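Local structure of DNA replication factor Cdt1 (Mus musculus, 3A4C) at residues R23-S28 / A41-S46; P68-L73 / K86-A91. The protein licenses DNA replication by helping CDC6 and the origin recognition complex load the MCM complex onto DNA in G1, and is also required for mitosis. All coordinates share one frame; numbering follows the deposited sequence.

Overall arrangement
The chain is the C-terminal domain of Cdt1, a winged helix fold, and its two contacts follow one another along the sequence: interaction 1 closes at Ser46 before interaction 2 opens at Pro68. Their centres lie about 15 Å apart. Interaction 1 sets the end of helix 3-27 against helix 36-45, whereas interaction 2 ties Trp70, just before strand 71-76, to Val88 and Leu90 at the entry of helix 90-104, across the hairpin that strand forms with 79-84. Helix 3-27 takes part in interaction 1 and also touches interaction 2, where Arg23 CZ packs 3.6 Å from Leu90 CD2. The end region of this long helix thus connects the two contacts.

Interaction 1 of 2, residues R23-S28 / A41-S46; sequences RNVFVS and ARMVDS
Val25 fits against Arg42 with both of its methyl groups, and these two residues bury more surface in the contact than any others. Val25 CG1 and CG2 each rest 4.0 Å from Arg42 CB, so the branched end of the valine straddles the start of the arginine chain. With CG1 anti to the backbone N (chi1 164°), the two branches then part: Val25 CG1 also reaches Arg42 CD at 3.9 Å, while CG2 also reaches Ser46 OG. Val25 CG2 lies 4.3 Å from Met43 CG as well. A compact beta-branched residue suits this place, where the CA atoms of Val25 and Arg42 are 6.8 Å apart, the nearest such pair. In the winged helix fold this joins the C-terminal end of helix 3-27 to helix 36-45, and Leu34 of the intervening strand touches both Val25 and Arg42. Met43 serves the interior, its flexible thioether side chain reaching Leu18 and Leu22 of the first helix as well as Met56 and Leu60 of helix 53-66. Arginine suits the margin of the contact because its methylenes can pack on valine while its charged end reaches polar partners. The chain runs extended from CG to NE, carrying Arg42 NH1 to a salt bridge with Glu29 and to a water 2.9 Å away. The same water donates to Val25 O, 2.7 Å from it, and so links the guanidinium to the end of the first helix. Ser46 OG donates to Arg42 O at 2.7 Å, tilted 34° from the carbonyl plane, a bond that ties the hydroxyl back to the carbonyl four residues earlier.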
# COMPACT_ATOMS: atom_id res chain seq x y z
N ARG A 23 -7.74 -0.24 1.12
CA ARG A 23 -8.77 -1.03 1.76
C ARG A 23 -10.13 -0.78 1.11
O ARG A 23 -10.91 -1.70 0.89
CB ARG A 23 -8.86 -0.75 3.26
CG ARG A 23 -9.67 -1.84 3.96
CD ARG A 23 -10.55 -1.30 5.05
NE ARG A 23 -11.06 0.03 4.74
CZ ARG A 23 -11.81 0.74 5.57
NH1 ARG A 23 -12.13 0.23 6.75
NH2 ARG A 23 -12.23 1.95 5.23
N ASN A 24 -10.41 0.48 0.79
CA ASN A 24 -11.68 0.81 0.14
C ASN A 24 -11.84 0.19 -1.24
O ASN A 24 -12.95 -0.21 -1.62
CB ASN A 24 -11.87 2.32 0.08
CG ASN A 24 -12.46 2.86 1.36
OD1 ASN A 24 -13.07 3.93 1.38
ND2 ASN A 24 -12.29 2.12 2.44
N VAL A 25 -10.75 0.10 -2.00
CA VAL A 25 -10.77 -0.58 -3.29
C VAL A 25 -11.17 -2.04 -3.10
O VAL A 25 -11.99 -2.58 -3.85
CB VAL A 25 -9.41 -0.49 -4.00
CG1 VAL A 25 -9.31 -1.52 -5.13
CG2 VAL A 25 -9.21 0.92 -4.54
N PHE A 26 -10.60 -2.68 -2.09
CA PHE A 26 -10.92 -4.08 -1.83
C PHE A 26 -12.31 -4.27 -1.23
O PHE A 26 -12.95 -5.28 -1.48
CB PHE A 26 -9.84 -4.76 -1.00
CG PHE A 26 -8.72 -5.31 -1.82
CD1 PHE A 26 -7.70 -4.48 -2.25
CD2 PHE A 26 -8.72 -6.64 -2.22
CE1 PHE A 26 -6.67 -4.99 -3.05
CE2 PHE A 26 -7.69 -7.15 -3.01
CZ PHE A 26 -6.67 -6.32 -3.42
N VAL A 27 -12.77 -3.31 -0.45
CA VAL A 27 -14.14 -3.38 0.09
C VAL A 27 -15.17 -3.39 -1.04
O VAL A 27 -16.20 -4.06 -0.95
CB VAL A 27 -14.42 -2.24 1.08
CG1 VAL A 27 -15.92 -2.04 1.26
CG2 VAL A 27 -13.75 -2.55 2.41
N SER A 28 -14.87 -2.66 -2.10
CA SER A 28 -15.77 -2.55 -3.24
C SER A 28 -15.60 -3.70 -4.22
O SER A 28 -16.35 -3.81 -5.19
CB SER A 28 -15.53 -1.22 -3.96
OG SER A 28 -16.34 -1.13 -5.12
N ALA A 41 -4.25 1.13 -10.74
CA ALA A 41 -5.17 1.93 -11.55
C ALA A 41 -6.36 2.38 -10.71
O ALA A 41 -6.79 3.54 -10.79
CB ALA A 41 -5.63 1.14 -12.77
N ARG A 42 -6.89 1.49 -9.90
CA ARG A 42 -8.03 1.84 -9.06
C ARG A 42 -7.64 2.82 -7.95
O ARG A 42 -8.40 3.72 -7.60
CB ARG A 42 -8.66 0.58 -8.47
CG ARG A 42 -9.36 -0.24 -9.52
CD ARG A 42 -10.11 -1.41 -8.93
NE ARG A 42 -10.51 -2.32 -10.00
CZ ARG A 42 -11.22 -3.43 -9.81
NH1 ARG A 42 -11.63 -3.76 -8.59
NH2 ARG A 42 -11.51 -4.21 -10.83
N MET A 43 -6.44 2.65 -7.40
CA MET A 43 -6.00 3.53 -6.33
C MET A 43 -5.75 4.94 -6.83
O MET A 43 -6.18 5.90 -6.22
CB MET A 43 -4.74 2.97 -5.66
CG MET A 43 -5.05 1.78 -4.76
SD MET A 43 -3.59 1.21 -3.90
CE MET A 43 -3.41 2.49 -2.65
N VAL A 44 -5.04 5.08 -7.95
CA VAL A 44 -4.80 6.42 -8.46
C VAL A 44 -6.13 7.09 -8.83
O VAL A 44 -6.29 8.30 -8.65
CB VAL A 44 -3.83 6.43 -9.65
CG1 VAL A 44 -2.45 5.93 -9.20
CG2 VAL A 44 -4.37 5.60 -10.80
N ASP A 45 -7.09 6.32 -9.32
CA ASP A 45 -8.38 6.88 -9.72
C ASP A 45 -9.31 7.17 -8.54
O ASP A 45 -10.35 7.81 -8.72
CB ASP A 45 -9.11 5.93 -10.64
CG ASP A 45 -8.54 5.89 -12.03
OD1 ASP A 45 -7.54 6.59 -12.30
OD2 ASP A 45 -9.10 5.14 -12.85
N SER A 46 -8.96 6.69 -7.36
CA SER A 46 -9.86 6.75 -6.20
C SER A 46 -9.61 7.95 -5.30
O SER A 46 -10.35 8.19 -4.34
CB SER A 46 -9.75 5.47 -5.37
OG SER A 46 -10.44 4.41 -6.00
O HOH W 1 -12.39 -1.96 -6.43

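Interaction 2 of 2, residues P68-L73 / K86-A91; sequences PDWLSL and KAVDLA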
# COMPACT_ATOMS: atom_id res chain seq x y z
N PRO A 68 3.50 -6.93 6.19
CA PRO A 68 3.46 -8.19 5.45
C PRO A 68 2.34 -9.14 5.91
O PRO A 68 1.93 -9.99 5.13
CB PRO A 68 4.83 -8.81 5.76
CG PRO A 68 5.19 -8.22 7.09
CD PRO A 68 4.76 -6.79 6.94
N ASP A 69 1.88 -9.00 7.14
CA ASP A 69 0.79 -9.83 7.64
C ASP A 69 -0.57 -9.39 7.09
O ASP A 69 -1.55 -10.13 7.15
CB ASP A 69 0.77 -9.84 9.16
CG ASP A 69 1.91 -10.64 9.75
OD1 ASP A 69 2.55 -11.41 9.00
OD2 ASP A 69 2.18 -10.49 10.97
N TRP A 70 -0.62 -8.18 6.56
CA TRP A 70 -1.85 -7.66 5.98
C TRP A 70 -1.84 -7.81 4.47
O TRP A 70 -2.77 -8.36 3.89
CB TRP A 70 -2.01 -6.18 6.34
CG TRP A 70 -3.23 -5.54 5.76
CD1 TRP A 70 -4.50 -6.04 5.79
CD2 TRP A 70 -3.31 -4.27 5.11
NE1 TRP A 70 -5.36 -5.16 5.18
CE2 TRP A 70 -4.66 -4.06 4.75
CE3 TRP A 70 -2.37 -3.29 4.78
CZ2 TRP A 70 -5.09 -2.91 4.09
CZ3 TRP A 70 -2.80 -2.14 4.12
CH2 TRP A 70 -4.14 -1.97 3.79
N LEU A 71 -0.77 -7.33 3.86
CA LEU A 71 -0.69 -7.21 2.41
C LEU A 71 0.30 -8.21 1.82
O LEU A 71 1.50 -8.13 2.09
CB LEU A 71 -0.27 -5.79 2.04
CG LEU A 71 -0.28 -5.35 0.58
CD1 LEU A 71 -1.61 -5.65 -0.05
CD2 LEU A 71 -0.00 -3.86 0.50
N SER A 72 -0.21 -9.13 1.01
CA SER A 72 0.61 -10.17 0.40
C SER A 72 0.66 -9.97 -1.12
O SER A 72 -0.31 -9.54 -1.73
CB SER A 72 -0.00 -11.54 0.73
OG SER A 72 1.00 -12.53 0.84
N LEU A 73 1.81 -10.26 -1.72
CA LEU A 73 1.98 -10.19 -3.17
C LEU A 73 2.36 -11.57 -3.67
O LEU A 73 3.24 -12.21 -3.10
CB LEU A 73 3.09 -9.21 -3.52
CG LEU A 73 2.92 -7.81 -2.97
CD1 LEU A 73 4.20 -7.02 -3.17
CD2 LEU A 73 1.76 -7.14 -3.68
N LYS A 86 -8.26 -9.90 5.37
CA LYS A 86 -9.37 -9.11 5.89
C LYS A 86 -9.68 -9.41 7.36
O LYS A 86 -10.58 -8.82 7.94
CB LYS A 86 -10.62 -9.27 5.02
CG LYS A 86 -10.67 -8.29 3.84
CD LYS A 86 -12.07 -8.23 3.22
CE LYS A 86 -12.16 -7.18 2.11
NZ LYS A 86 -13.54 -7.08 1.55
N ALA A 87 -8.91 -10.32 7.96
CA ALA A 87 -9.05 -10.63 9.38
C ALA A 87 -8.32 -9.62 10.27
O ALA A 87 -8.19 -9.83 11.48
CB ALA A 87 -8.57 -12.04 9.66
N VAL A 88 -7.82 -8.54 9.67
CA VAL A 88 -7.18 -7.48 10.45
C VAL A 88 -7.87 -6.14 10.22
O VAL A 88 -8.24 -5.81 9.09
CB VAL A 88 -5.68 -7.38 10.14
CG1 VAL A 88 -4.95 -8.62 10.64
CG2 VAL A 88 -5.45 -7.20 8.66
N ASP A 89 -8.03 -5.37 11.29
CA ASP A 89 -8.71 -4.07 11.25
C ASP A 89 -7.79 -2.96 10.75
O ASP A 89 -6.61 -2.94 11.09
CB ASP A 89 -9.25 -3.71 12.64
CG ASP A 89 -10.21 -2.53 12.62
OD1 ASP A 89 -10.62 -2.08 13.71
OD2 ASP A 89 -10.57 -2.06 11.52
N LEU A 90 -8.32 -2.04 9.96
CA LEU A 90 -7.53 -0.91 9.47
C LEU A 90 -7.09 -0.03 10.63
O LEU A 90 -6.17 0.78 10.51
CB LEU A 90 -8.31 -0.09 8.42
CG LEU A 90 -7.57 0.98 7.60
CD1 LEU A 90 -6.41 0.41 6.78
CD2 LEU A 90 -8.55 1.69 6.69
N ALA A 91 -7.74 -0.20 11.78
CA ALA A 91 -7.38 0.55 12.97
C ALA A 91 -6.10 -0.01 13.57
O ALA A 91 -5.17 0.73 13.89
CB ALA A 91 -8.50 0.52 13.99
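Trp70 and Val88 meet through one methyl group and one corner of the indole: Val88 CG2 lies 3.2 Å from Trp70 CD1, a separation shorter than normal carbon-carbon contact, so its exact value is doubtful. The same methyl sits by the CD1 corner, with Trp70 CG and NE1 both 4.0 Å from Val88 CG2. It approaches at a slant. With CG1 anti to the carbonyl carbon (chi1 -68°), Val88 leaves CG2 between backbone N and carbonyl carbon, and from there the methyl projects to the indole, while its CB already points at the tryptophan segment. At the far end of the same ring system Trp70 CH2 is 4.4 Å from Leu90 CD1, again at a slant, so the two aliphatic side chains lie along one side of the indole, one by the pyrrole end and one by the benzo end. Trp70 gains this reach because CG stands anti to the backbone N (chi1 179°), sending the ring out from the chain just before strand 71-76. Its backbone pairs with Asp85, at the end of the hairpin strands that form the wing of the winged helix fold, and the contact closes that hairpin onto the helix that follows it. A large flat residue suits a junction of this kind, since Leu22 of helix 3-27, Leu84 of the neighbouring strand and Leu93 of helix 90-104 also touch it. Leu90 opens that last helix, and its side chain also touches Arg20 and Arg23. Next to it Asp89 occupies the N-cap, where Asp89 OD2 accepts a weak bond of 3.4 Å from Ala91 N.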